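Local coordinates for putative Oleoyl-[acyl-carrier protein] thioesterase (Lactobacillus plantarum, PDB 2OWN), which probably hydrolyses the thioester of oleoyl-[acyl-carrier protein], releasing the fatty acid from its carrier, at residues L149-S154 with D206-N211; T218-A223 with L239-D244. One frame throughout, in Å; residues are numbered along the deposited sequence.

Interaction 1: L149-S154 with D206-N211; sequences LPRPIS and DVRYEN. With SO4 (sulfate ion), chain O.
Arg208 carries the largest share of this contact, with Asp206 and Pro152 next; residues 149 to 152 run at 87° to residues 206 to 208 of strand 200-209. The polar contacts of Arg208 are several but long. NH2 gives a weak, bent hydrogen bond to Leu149 O (3.2 Å) and another weak one to sulfate O1, while NH1 turns back to Val207 O, again weakly. Arg151, extended from CG to NE, meets the same sulfate edge-on, with NE 3.3 Å from O1 in a further weak bond. The anion, probably from the crystallisation liquor, is thus shared by two guanidiniums turned 76° apart and may offset their like charges. A water lies 2.6 Å from Pro150 O, to which it probably donates, and accepts weakly from Arg208 NH1.

Van der Waals packing centres on Pro152. Its CD sits over the centre of the Arg208 guanidinium face, 4.0 Å above the plane, and touches Arg208 CG at 3.4 Å, the chain being bent at chi2 (-73°). Pro152 CG also meets Asp206 CB at 3.9 Å.

The Asp206 carboxylate lies against Pro150 O, acceptor beside acceptor. Here a loop that probably links the two hotdog halves of this acyl-ACP thioesterase passes over strand 200-209.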
loop_
_atom_site.group_PDB
_atom_site.type_symbol
_atom_site.label_atom_id
_atom_site.label_comp_id
_atom_site.label_asym_id
_atom_site.label_seq_id
_atom_site.Cartn_x
_atom_site.Cartn_y
_atom_site.Cartn_z
ATOM N N LEU B 149 -10.188 -22.467 15.241
ATOM C CA LEU B 149 -9.476 -22.301 13.946
ATOM C C LEU B 149 -8.094 -22.992 14.019
ATOM O O LEU B 149 -7.603 -23.226 15.137
ATOM C CB LEU B 149 -9.312 -20.819 13.540
ATOM C CG LEU B 149 -10.523 -19.987 13.070
ATOM C CD1 LEU B 149 -11.677 -19.919 14.067
ATOM C CD2 LEU B 149 -10.035 -18.580 12.717
ATOM N N PRO B 150 -7.473 -23.346 12.855
ATOM C CA PRO B 150 -6.128 -23.963 12.880
ATOM C C PRO B 150 -5.098 -23.046 13.558
ATOM O O PRO B 150 -4.976 -21.890 13.162
ATOM C CB PRO B 150 -5.803 -24.184 11.395
ATOM C CG PRO B 150 -7.104 -24.192 10.723
ATOM C CD PRO B 150 -7.958 -23.233 11.466
ATOM N N ARG B 151 -4.480 -23.529 14.638
ATOM C CA ARG B 151 -3.494 -22.750 15.389
ATOM C C ARG B 151 -2.147 -22.651 14.675
ATOM O O ARG B 151 -1.745 -23.622 14.007
ATOM C CB ARG B 151 -3.198 -23.335 16.791
ATOM C CG ARG B 151 -4.227 -23.090 17.862
ATOM C CD ARG B 151 -3.758 -23.744 19.155
ATOM N NE ARG B 151 -4.558 -23.395 20.334
ATOM C CZ ARG B 151 -4.384 -23.903 21.568
ATOM N NH1 ARG B 151 -3.431 -24.816 21.851
ATOM N NH2 ARG B 151 -5.183 -23.484 22.554
ATOM N N PRO B 152 -1.449 -21.483 14.803
ATOM C CA PRO B 152 -0.085 -21.426 14.276
ATOM C C PRO B 152 0.854 -22.257 15.187
ATOM O O PRO B 152 0.495 -22.596 16.337
ATOM C CB PRO B 152 0.284 -19.929 14.345
ATOM C CG PRO B 152 -0.942 -19.213 14.668
ATOM C CD PRO B 152 -1.850 -20.168 15.352
ATOM N N ILE B 153 2.036 -22.578 14.659
ATOM C CA ILE B 153 3.079 -23.310 15.392
ATOM C C ILE B 153 3.561 -22.382 16.513
ATOM O O ILE B 153 3.662 -21.156 16.310
ATOM C CB ILE B 153 4.282 -23.725 14.478
ATOM C CG1 ILE B 153 3.836 -24.722 13.397
ATOM C CG2 ILE B 153 5.437 -24.345 15.294
ATOM C CD1 ILE B 153 4.935 -25.086 12.393
ATOM N N SER B 154 3.789 -22.952 17.702
ATOM C CA SER B 154 4.281 -22.186 18.856
ATOM C C SER B 154 5.732 -21.861 18.479
ATOM O O SER B 154 6.547 -22.781 18.327
ATOM C CB SER B 154 4.178 -22.965 20.168
ATOM O OG SER B 154 4.521 -22.133 21.259
ATOM N N ASP B 206 -2.118 -18.882 8.969
ATOM C CA ASP B 206 -2.768 -18.819 10.298
ATOM C C ASP B 206 -2.195 -17.623 11.013
ATOM O O ASP B 206 -0.981 -17.477 10.998
ATOM C CB ASP B 206 -2.459 -20.024 11.166
ATOM C CG ASP B 206 -3.012 -21.295 10.627
ATOM O OD1 ASP B 206 -4.071 -21.288 9.961
ATOM O OD2 ASP B 206 -2.401 -22.320 10.965
ATOM N N VAL B 207 -3.039 -16.792 11.632
ATOM C CA VAL B 207 -2.592 -15.600 12.378
ATOM C C VAL B 207 -3.277 -15.541 13.745
ATOM O O VAL B 207 -4.455 -15.853 13.835
ATOM C CB VAL B 207 -2.909 -14.274 11.625
ATOM C CG1 VAL B 207 -2.238 -13.081 12.316
ATOM C CG2 VAL B 207 -2.442 -14.324 10.178
ATOM N N ARG B 208 -2.515 -15.173 14.780
ATOM C CA ARG B 208 -2.998 -14.957 16.157
ATOM C C ARG B 208 -2.459 -13.593 16.588
ATOM O O ARG B 208 -1.243 -13.417 16.552
ATOM C CB ARG B 208 -2.503 -16.043 17.116
ATOM C CG ARG B 208 -3.126 -17.419 16.942
ATOM C CD ARG B 208 -4.550 -17.455 17.430
ATOM N NE ARG B 208 -5.141 -18.797 17.332
ATOM C CZ ARG B 208 -5.710 -19.344 16.245
ATOM N NH1 ARG B 208 -5.796 -18.703 15.067
ATOM N NH2 ARG B 208 -6.205 -20.584 16.328
ATOM N N TYR B 209 -3.342 -12.648 16.941
ATOM C CA TYR B 209 -2.956 -11.306 17.410
ATOM C C TYR B 209 -3.058 -11.343 18.924
ATOM O O TYR B 209 -4.156 -11.545 19.444
ATOM C CB TYR B 209 -3.852 -10.215 16.835
ATOM C CG TYR B 209 -3.868 -10.181 15.327
ATOM C CD1 TYR B 209 -2.860 -9.509 14.593
ATOM C CD2 TYR B 209 -4.906 -10.813 14.610
ATOM C CE1 TYR B 209 -2.890 -9.477 13.156
ATOM C CE2 TYR B 209 -4.955 -10.787 13.198
ATOM C CZ TYR B 209 -3.948 -10.127 12.473
ATOM O OH TYR B 209 -4.017 -10.118 11.106
ATOM N N GLU B 210 -1.924 -11.196 19.617
ATOM C CA GLU B 210 -1.861 -11.211 21.090
ATOM C C GLU B 210 -1.928 -9.795 21.674
ATOM O O GLU B 210 -2.721 -9.549 22.590
ATOM C CB GLU B 210 -0.607 -11.918 21.620
ATOM C CG GLU B 210 -0.457 -13.436 21.316
ATOM C CD GLU B 210 0.002 -13.806 19.906
ATOM O OE1 GLU B 210 0.310 -12.916 19.092
ATOM O OE2 GLU B 210 0.096 -15.020 19.620
ATOM N N ASN B 211 -1.081 -8.899 21.151
ATOM C CA ASN B 211 -0.964 -7.491 21.573
ATOM C C ASN B 211 -0.845 -6.540 20.378
ATOM O O ASN B 211 -0.105 -6.837 19.436
ATOM C CB ASN B 211 0.268 -7.320 22.473
ATOM C CG ASN B 211 0.114 -7.999 23.832
ATOM O OD1 ASN B 211 -0.823 -7.709 24.580
ATOM N ND2 ASN B 211 1.071 -8.850 24.184
HETATM S S SO4 O . -7.632 -20.628 20.431
HETATM O O1 SO4 O . -7.168 -21.536 19.398
HETATM O O2 SO4 O . -6.652 -19.557 20.587
HETATM O O3 SO4 O . -8.922 -20.079 20.026
HETATM O O4 SO4 O . -7.804 -21.337 21.694
HETATM O O HOH W 1 -6.075 -19.825 11.926
#

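Interaction 2: T218-A223 with L239-D244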
loop_
_atom_site.group_PDB
_atom_site.type_symbol
_atom_site.label_atom_id
_atom_site.label_comp_id
_atom_site.label_asym_id
_atom_site.label_seq_id
_atom_site.Cartn_x
_atom_site.Cartn_y
_atom_site.Cartn_z
ATOM N N THR B 218 9.400 -0.148 17.938
ATOM C CA THR B 218 10.248 -0.913 17.030
ATOM C C THR B 218 9.866 -2.371 17.293
ATOM O O THR B 218 10.020 -2.848 18.429
ATOM C CB THR B 218 11.753 -0.707 17.302
ATOM O OG1 THR B 218 12.068 0.689 17.255
ATOM C CG2 THR B 218 12.603 -1.466 16.265
ATOM N N VAL B 219 9.310 -3.033 16.268
ATOM C CA VAL B 219 8.924 -4.453 16.340
ATOM C C VAL B 219 10.118 -5.308 15.860
ATOM O O VAL B 219 10.916 -4.852 15.027
ATOM C CB VAL B 219 7.614 -4.803 15.544
ATOM C CG1 VAL B 219 6.493 -3.848 15.928
ATOM C CG2 VAL B 219 7.800 -4.767 14.055
ATOM N N THR B 220 10.231 -6.518 16.410
ATOM C CA THR B 220 11.267 -7.499 16.067
ATOM C C THR B 220 10.513 -8.671 15.431
ATOM O O THR B 220 9.688 -9.299 16.103
ATOM C CB THR B 220 12.064 -7.940 17.308
ATOM O OG1 THR B 220 12.600 -6.783 17.962
ATOM C CG2 THR B 220 13.211 -8.874 16.924
ATOM N N ALA B 221 10.773 -8.913 14.138
ATOM C CA ALA B 221 10.137 -9.976 13.351
ATOM C C ALA B 221 11.087 -11.151 13.267
ATOM O O ALA B 221 12.246 -10.958 12.903
ATOM C CB ALA B 221 9.792 -9.489 11.952
ATOM N N HIS B 222 10.598 -12.346 13.602
ATOM C CA HIS B 222 11.378 -13.589 13.566
ATOM C C HIS B 222 10.738 -14.567 12.582
ATOM O O HIS B 222 9.525 -14.521 12.396
ATOM C CB HIS B 222 11.463 -14.238 14.940
ATOM C CG HIS B 222 12.005 -13.352 16.012
ATOM N ND1 HIS B 222 13.355 -13.154 16.198
ATOM C CD2 HIS B 222 11.382 -12.647 16.985
ATOM C CE1 HIS B 222 13.539 -12.341 17.222
ATOM N NE2 HIS B 222 12.358 -12.023 17.719
ATOM N N ALA B 223 11.553 -15.423 11.952
ATOM C CA ALA B 223 11.081 -16.450 10.997
ATOM C C ALA B 223 11.993 -17.686 10.925
ATOM O O ALA B 223 13.224 -17.543 10.935
ATOM C CB ALA B 223 10.882 -15.864 9.595
ATOM N N LEU B 239 7.025 -14.864 14.218
ATOM C CA LEU B 239 6.719 -14.178 15.485
ATOM C C LEU B 239 7.081 -12.689 15.375
ATOM O O LEU B 239 8.202 -12.373 14.969
ATOM C CB LEU B 239 7.472 -14.799 16.675
ATOM C CG LEU B 239 7.345 -14.154 18.081
ATOM C CD1 LEU B 239 5.894 -14.074 18.550
ATOM C CD2 LEU B 239 8.187 -14.893 19.105
ATOM N N ILE B 240 6.128 -11.810 15.703
ATOM C CA ILE B 240 6.327 -10.358 15.763
ATOM C C ILE B 240 6.224 -10.033 17.262
ATOM O O ILE B 240 5.228 -10.410 17.904
ATOM C CB ILE B 240 5.287 -9.537 14.976
ATOM C CG1 ILE B 240 5.213 -9.952 13.499
ATOM C CG2 ILE B 240 5.590 -8.024 15.073
ATOM C CD1 ILE B 240 6.486 -9.732 12.692
ATOM N N GLU B 241 7.251 -9.372 17.804
ATOM C CA GLU B 241 7.303 -8.939 19.207
ATOM C C GLU B 241 7.802 -7.490 19.345
ATOM O O GLU B 241 8.467 -6.985 18.441
ATOM C CB GLU B 241 8.177 -9.892 20.038
ATOM C CG GLU B 241 9.634 -10.008 19.589
ATOM C CD GLU B 241 10.471 -10.973 20.412
ATOM O OE1 GLU B 241 9.964 -11.650 21.340
ATOM O OE2 GLU B 241 11.679 -11.043 20.122
ATOM N N VAL B 242 7.466 -6.857 20.476
ATOM C CA VAL B 242 7.870 -5.474 20.822
ATOM C C VAL B 242 8.500 -5.486 22.234
ATOM O O VAL B 242 7.795 -5.298 23.233
ATOM C CB VAL B 242 6.691 -4.471 20.687
ATOM C CG1 VAL B 242 7.117 -3.052 21.067
ATOM C CG2 VAL B 242 6.170 -4.465 19.264
ATOM N N ASP B 243 9.815 -5.758 22.277
ATOM C CA ASP B 243 10.647 -5.808 23.504
ATOM C C ASP B 243 10.223 -6.920 24.496
ATOM O O ASP B 243 9.748 -6.631 25.608
ATOM C CB ASP B 243 10.708 -4.416 24.175
ATOM N N ASP B 244 10.409 -8.177 24.064
ATOM C CA ASP B 244 10.075 -9.405 24.832
ATOM C C ASP B 244 8.578 -9.486 25.255
ATOM O O ASP B 244 8.242 -9.653 26.443
ATOM C CB ASP B 244 11.044 -9.583 26.032
ATOM C CG ASP B 244 12.518 -9.761 25.617
ATOM O OD1 ASP B 244 12.845 -9.961 24.421
ATOM O OD2 ASP B 244 13.369 -9.725 26.537
HETATM O O HOH W 2 11.196 -5.178 19.713
#
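Two neighbouring strands of the C-terminal hotdog domain, 218-227 and 233-241, form a beta hairpin, and this contact joins the start of the first to the end of the second. The short segments run antiparallel at 162°, their axes 4.7 Å apart. Thr220 with Glu241 and His222 with Leu239 are hydrogen-bonded pairs; Thr220 N to Glu241 O is short and nearly straight (2.7 Å, 171°), whereas Leu239 N approaches His222 O from above the carbonyl plane. Between them Ala221 and Ile240 make a non-hydrogen-bonded pair.

On the face bearing Thr220, His222 and Glu241, His222 NE2 donates to Glu241 OE2 at 2.7 Å. The oxygen lies close to the ring plane, but the ring nitrogen stands above the carboxylate plane, the two planes being 80° apart. Glu241 CG takes the crowded position between N and carbonyl carbon, and the extended chain beyond it reaches diagonally to the ring. Thr163 holds ND1, so both ring nitrogens are engaged; an alanine in place of His222 would lose both bonds and would probably leave the Glu241 carboxylate less firmly placed.

On the other face, Ile240 CD1 presses on Ala221 CB at 3.4 Å; just beyond the strand end, Val219 CG1 meets Val242 CG2 equally closely. Trp187, Leu188 and Thr191 of helix 184-191 cover this side, the sheet-on-helix packing of a hotdog fold.

Overall arrangement
Along the chain the two contacts come in series: interaction 1 closes with 206-211 before interaction 2 opens at 218-223. Their centres are about 15 Å apart and their nearest atoms about 6 Å, without touching. Strand 246-256 connects them within the sheet, pairing antiparallel with strand 200-209 on one side and with strand 233-241 on the other. Strand 200-209 also pairs with strand 61-72 of the N-terminal half, so interaction 1 lies by the seam between the two hotdog halves. Interaction 2 sits farther out, its centre about 18 Å from the centre of the chain, against about 11 Å for interaction 1. Together they sample a tandem hotdog architecture: a loop at the probable junction and a hairpin farther across the C-terminal half.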